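Local coordinates for protein aminodeoxyfutalosine deaminase (Deinococcus radiodurans, PDB 2IMR) that deaminates aminodeoxyfutalosine to futalosine in menaquinone biosynthesis, using one zinc ion per subunit, and acts less readily on adenosine and related nucleosides, at residues G280-T284 / P285-L289; R197-R200 / L201-P204. All blocks are in the same frame, centred on the assembly; numbering follows the deposited sequence.

Interaction 1: G280-T284 / P285-L289; sequences GPDLT and PVRYL
At the edge of the R287 guanidinium lies the backbone O of D282, 3.0 Å from R287 NH1; L283 N is also near that plane, as a neighbour and not a bonded partner. The D282 carboxylate is turned 50° against the guanidinium, and its OD2 forms a salt bridge with R287 NH1 at 3.0 Å. Both bonds to NH1 are bent and weak; the same guanidinium has a second acidic partner in E291, which takes NE. R287 gets there by stretching its chain back over the turn, with CG anti to the backbone N (chi1 -175°). Together the two segments form a helix N-terminus: a type I beta turn from G280 to L283 leads into helix 285-292, and T284 is the N-cap. T284 OG1 accepts from R287 N at 2.9 Å in a nearly straight bond (171°), and the same hydroxyl is hydrogen-bonded to D311 of helix 309-318, so the cap also ties two helices together. The first helical backbone bond follows, from Y288 N to T284 O at 2.8 Å. Alongside these polar links, L283 CD1 packs against Y288 CB at 4.2 Å, and I275 of helix 271-275 touches both side chains.

Interaction 2: R197-R200 / L201-P204; sequences RWRR and LERP
As helix 184-199 gives way to the loop leading to strand 206-212 of the barrel, one carbonyl and one ion pair hold the turn. W198 O takes L201 N at 2.8 Å, the donor standing well above the carbonyl plane, and also E202 N at 3.1 Å in a weak, bent bond. The turn so formed brings E202 beside R199, and the two side chains run alongside each other, pointing the same way. R199 NE, at the guanidinium edge, bonds to the syn side of E202 OE2 at 3.2 Å (151°), 33° out of the carboxylate plane; its approach to E202 OE1 is weaker. A bend at chi2 of R199 (61°), after a CG anti to the backbone N, turns NE toward the glutamate. Each partner is also held from outside: L208 N of strand 206-212 donates to E202 OE1, and R199 NH2 to the backbone O of E233. L201 CD1 lies at the edge of the W198 indole, 4.4 Å from W198 CD1, while W198 NE1 is hydrogen-bonded to D160 of helix 156-163 and the ring packs edge-to-face on F174. Were E202 replaced by an alanine, R199 NE would probably lose its carboxylate mate and L208 N its side-chain acceptor. With R199 linked to E233 and E202 to the next strand, the ion pair serves as a polar bridge across the helix-to-strand connection, and the nearby positive charge probably favours the ionised carboxylate.

Overall arrangement
Both contacts lie within the amidohydrolase domain, at opposite kinds of helix end: interaction 1 starts helix 285-292, interaction 2 finishes helix 184-199. Their centres are 36 Å apart and their nearest atoms about 21 Å, so they do not touch. Interaction 1 is mostly buried, though D282 is exposed; the side chain of P285 is about 9 Å from that of E243, the proton donor by similarity. Interaction 2 is largely a surface contact, with W198 its buried member. The pair illustrates a general principle: a helix start offers N-H donors, here met by a buried threonine hydroxyl, whereas a helix end offers carbonyls to later N-H groups, here beside a more exposed carboxylate-guanidinium pair.

Interaction 1: G280-T284 / P285-L289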
loop_
_atom_site.group_PDB
_atom_site.type_symbol
_atom_site.label_atom_id
_atom_site.label_comp_id
_atom_site.label_asym_id
_atom_site.label_seq_id
_atom_site.Cartn_x
_atom_site.Cartn_y
_atom_site.Cartn_z
ATOM N N GLY A 280 -11.440 -20.388 -16.129
ATOM C CA GLY A 280 -11.434 -20.520 -17.577
ATOM C C GLY A 280 -10.371 -19.659 -18.228
ATOM O O GLY A 280 -9.865 -18.727 -17.604
ATOM N N PRO A 281 -10.018 -19.941 -19.493
ATOM C CA PRO A 281 -9.005 -19.216 -20.270
ATOM C C PRO A 281 -9.133 -17.699 -20.268
ATOM O O PRO A 281 -8.134 -16.982 -20.276
ATOM C CB PRO A 281 -9.180 -19.790 -21.676
ATOM C CG PRO A 281 -9.606 -21.184 -21.410
ATOM C CD PRO A 281 -10.634 -20.997 -20.317
ATOM N N ASP A 282 -10.366 -17.213 -20.261
ATOM C CA ASP A 282 -10.622 -15.781 -20.295
ATOM C C ASP A 282 -10.849 -15.148 -18.925
ATOM O O ASP A 282 -11.214 -13.977 -18.832
ATOM C CB ASP A 282 -11.830 -15.521 -21.196
ATOM C CG ASP A 282 -13.059 -16.290 -20.749
ATOM O OD1 ASP A 282 -12.896 -17.381 -20.156
ATOM O OD2 ASP A 282 -14.188 -15.810 -20.997
ATOM N N LEU A 283 -10.630 -15.912 -17.860
ATOM C CA LEU A 283 -10.836 -15.381 -16.518
ATOM C C LEU A 283 -9.533 -14.935 -15.859
ATOM O O LEU A 283 -8.457 -15.465 -16.142
ATOM C CB LEU A 283 -11.512 -16.431 -15.630
ATOM C CG LEU A 283 -11.939 -15.986 -14.226
ATOM C CD1 LEU A 283 -13.054 -14.946 -14.322
ATOM C CD2 LEU A 283 -12.408 -17.194 -13.427
ATOM N N THR A 284 -9.645 -13.935 -14.996
ATOM C CA THR A 284 -8.503 -13.429 -14.241
ATOM C C THR A 284 -9.075 -12.987 -12.903
ATOM O O THR A 284 -10.272 -12.702 -12.789
ATOM C CB THR A 284 -7.847 -12.188 -14.876
ATOM O OG1 THR A 284 -8.682 -11.050 -14.647
ATOM C CG2 THR A 284 -7.632 -12.388 -16.373
ATOM N N PRO A 285 -8.231 -12.917 -11.867
ATOM C CA PRO A 285 -8.779 -12.485 -10.581
ATOM C C PRO A 285 -9.429 -11.102 -10.662
ATOM O O PRO A 285 -10.398 -10.824 -9.958
ATOM C CB PRO A 285 -7.559 -12.519 -9.652
ATOM C CG PRO A 285 -6.389 -12.345 -10.601
ATOM C CD PRO A 285 -6.792 -13.205 -11.771
ATOM N N VAL A 286 -8.901 -10.234 -11.519
ATOM C CA VAL A 286 -9.468 -8.896 -11.652
ATOM C C VAL A 286 -10.838 -8.945 -12.327
ATOM O O VAL A 286 -11.784 -8.292 -11.877
ATOM C CB VAL A 286 -8.525 -7.971 -12.448
ATOM C CG1 VAL A 286 -9.132 -6.579 -12.563
ATOM C CG2 VAL A 286 -7.162 -7.897 -11.741
ATOM N N ARG A 287 -10.949 -9.715 -13.402
ATOM C CA ARG A 287 -12.229 -9.829 -14.095
ATOM C C ARG A 287 -13.238 -10.446 -13.131
ATOM O O ARG A 287 -14.394 -10.038 -13.079
ATOM C CB ARG A 287 -12.099 -10.700 -15.342
ATOM C CG ARG A 287 -13.373 -10.738 -16.164
ATOM C CD ARG A 287 -13.291 -11.723 -17.315
ATOM N NE ARG A 287 -14.626 -11.982 -17.844
ATOM C CZ ARG A 287 -15.016 -13.135 -18.374
ATOM N NH1 ARG A 287 -14.171 -14.153 -18.459
ATOM N NH2 ARG A 287 -16.266 -13.277 -18.797
ATOM N N TYR A 288 -12.787 -11.431 -12.365
ATOM C CA TYR A 288 -13.635 -12.078 -11.373
ATOM C C TYR A 288 -14.253 -11.041 -10.430
ATOM O O TYR A 288 -15.468 -11.002 -10.247
ATOM C CB TYR A 288 -12.813 -13.086 -10.565
ATOM C CG TYR A 288 -13.417 -13.448 -9.227
ATOM C CD1 TYR A 288 -14.672 -14.050 -9.145
ATOM C CD2 TYR A 288 -12.728 -13.182 -8.037
ATOM C CE1 TYR A 288 -15.233 -14.378 -7.912
ATOM C CE2 TYR A 288 -13.276 -13.505 -6.802
ATOM C CZ TYR A 288 -14.529 -14.102 -6.746
ATOM O OH TYR A 288 -15.079 -14.422 -5.527
ATOM N N LEU A 289 -13.414 -10.200 -9.826
ATOM C CA LEU A 289 -13.906 -9.177 -8.901
ATOM C C LEU A 289 -14.802 -8.154 -9.584
ATOM O O LEU A 289 -15.787 -7.690 -9.014
ATOM C CB LEU A 289 -12.737 -8.441 -8.244
ATOM C CG LEU A 289 -11.881 -9.253 -7.273
ATOM C CD1 LEU A 289 -10.692 -8.406 -6.806
ATOM C CD2 LEU A 289 -12.740 -9.688 -6.095
#

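Interaction 2: R197-R200 / L201-P204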
loop_
_atom_site.group_PDB
_atom_site.type_symbol
_atom_site.label_atom_id
_atom_site.label_comp_id
_atom_site.label_asym_id
_atom_site.label_seq_id
_atom_site.Cartn_x
_atom_site.Cartn_y
_atom_site.Cartn_z
ATOM N N ARG A 197 -17.840 -2.029 16.748
ATOM C CA ARG A 197 -17.264 -1.658 18.031
ATOM C C ARG A 197 -16.136 -0.644 17.825
ATOM O O ARG A 197 -16.101 0.407 18.467
ATOM C CB ARG A 197 -16.722 -2.908 18.737
ATOM C CG ARG A 197 -16.413 -2.716 20.210
ATOM C CD ARG A 197 -15.699 -3.924 20.805
ATOM N NE ARG A 197 -14.328 -4.033 20.311
ATOM C CZ ARG A 197 -13.402 -4.840 20.824
ATOM N NH1 ARG A 197 -13.693 -5.621 21.857
ATOM N NH2 ARG A 197 -12.182 -4.861 20.307
ATOM N N TRP A 198 -15.220 -0.956 16.913
ATOM C CA TRP A 198 -14.087 -0.081 16.641
ATOM C C TRP A 198 -14.461 1.243 15.980
ATOM O O TRP A 198 -13.800 2.257 16.205
ATOM C CB TRP A 198 -13.052 -0.804 15.769
ATOM C CG TRP A 198 -12.346 -1.932 16.472
ATOM C CD1 TRP A 198 -11.911 -1.946 17.767
ATOM C CD2 TRP A 198 -11.968 -3.195 15.907
ATOM N NE1 TRP A 198 -11.288 -3.140 18.044
ATOM C CE2 TRP A 198 -11.309 -3.926 16.920
ATOM C CE3 TRP A 198 -12.123 -3.779 14.639
ATOM C CZ2 TRP A 198 -10.802 -5.216 16.709
ATOM C CZ3 TRP A 198 -11.620 -5.063 14.428
ATOM C CH2 TRP A 198 -10.966 -5.767 15.463
ATOM N N ARG A 199 -15.514 1.234 15.166
ATOM C CA ARG A 199 -15.943 2.444 14.469
ATOM C C ARG A 199 -16.250 3.578 15.449
ATOM O O ARG A 199 -16.143 4.753 15.100
ATOM C CB ARG A 199 -17.175 2.151 13.601
ATOM C CG ARG A 199 -17.415 3.182 12.500
ATOM C CD ARG A 199 -16.237 3.220 11.535
ATOM N NE ARG A 199 -16.380 4.212 10.470
ATOM C CZ ARG A 199 -17.346 4.209 9.557
ATOM N NH1 ARG A 199 -18.280 3.267 9.567
ATOM N NH2 ARG A 199 -17.364 5.141 8.613
ATOM N N ARG A 200 -16.616 3.218 16.674
ATOM C CA ARG A 200 -16.931 4.202 17.708
ATOM C C ARG A 200 -15.664 4.786 18.331
ATOM O O ARG A 200 -15.686 5.881 18.895
ATOM C CB ARG A 200 -17.768 3.554 18.812
ATOM C CG ARG A 200 -19.033 2.878 18.321
ATOM C CD ARG A 200 -19.546 1.873 19.344
ATOM N NE ARG A 200 -20.582 1.020 18.769
ATOM C CZ ARG A 200 -20.738 -0.271 19.058
ATOM N NH1 ARG A 200 -19.921 -0.865 19.920
ATOM N NH2 ARG A 200 -21.705 -0.970 18.476
ATOM N N LEU A 201 -14.564 4.050 18.224
ATOM C CA LEU A 201 -13.290 4.478 18.801
ATOM C C LEU A 201 -12.441 5.237 17.796
ATOM O O LEU A 201 -11.440 5.857 18.146
ATOM C CB LEU A 201 -12.522 3.257 19.308
ATOM C CG LEU A 201 -13.308 2.389 20.288
ATOM C CD1 LEU A 201 -12.451 1.219 20.742
ATOM C CD2 LEU A 201 -13.737 3.228 21.481
ATOM N N GLU A 202 -12.860 5.179 16.539
ATOM C CA GLU A 202 -12.173 5.847 15.446
ATOM C C GLU A 202 -12.141 7.366 15.648
ATOM O O GLU A 202 -13.138 7.970 16.048
ATOM C CB GLU A 202 -12.890 5.468 14.146
ATOM C CG GLU A 202 -12.736 6.410 12.985
ATOM C CD GLU A 202 -13.542 5.937 11.794
ATOM O OE1 GLU A 202 -13.206 4.870 11.241
ATOM O OE2 GLU A 202 -14.519 6.620 11.419
ATOM N N ARG A 203 -10.988 7.980 15.392
ATOM C CA ARG A 203 -10.857 9.427 15.537
ATOM C C ARG A 203 -10.301 10.078 14.275
ATOM O O ARG A 203 -9.812 9.393 13.374
ATOM C CB ARG A 203 -9.985 9.771 16.753
ATOM C CG ARG A 203 -8.635 9.067 16.827
ATOM C CD ARG A 203 -7.554 9.781 16.033
ATOM N NE ARG A 203 -6.235 9.209 16.302
ATOM C CZ ARG A 203 -5.117 9.565 15.675
ATOM N NH1 ARG A 203 -5.147 10.500 14.734
ATOM N NH2 ARG A 203 -3.966 8.984 15.986
ATOM N N PRO A 204 -10.387 11.415 14.185
ATOM C CA PRO A 204 -9.886 12.147 13.017
ATOM C C PRO A 204 -8.410 11.869 12.740
ATOM O O PRO A 204 -7.557 12.081 13.603
ATOM C CB PRO A 204 -10.130 13.606 13.396
ATOM C CG PRO A 204 -11.348 13.525 14.271
ATOM C CD PRO A 204 -11.029 12.337 15.141
#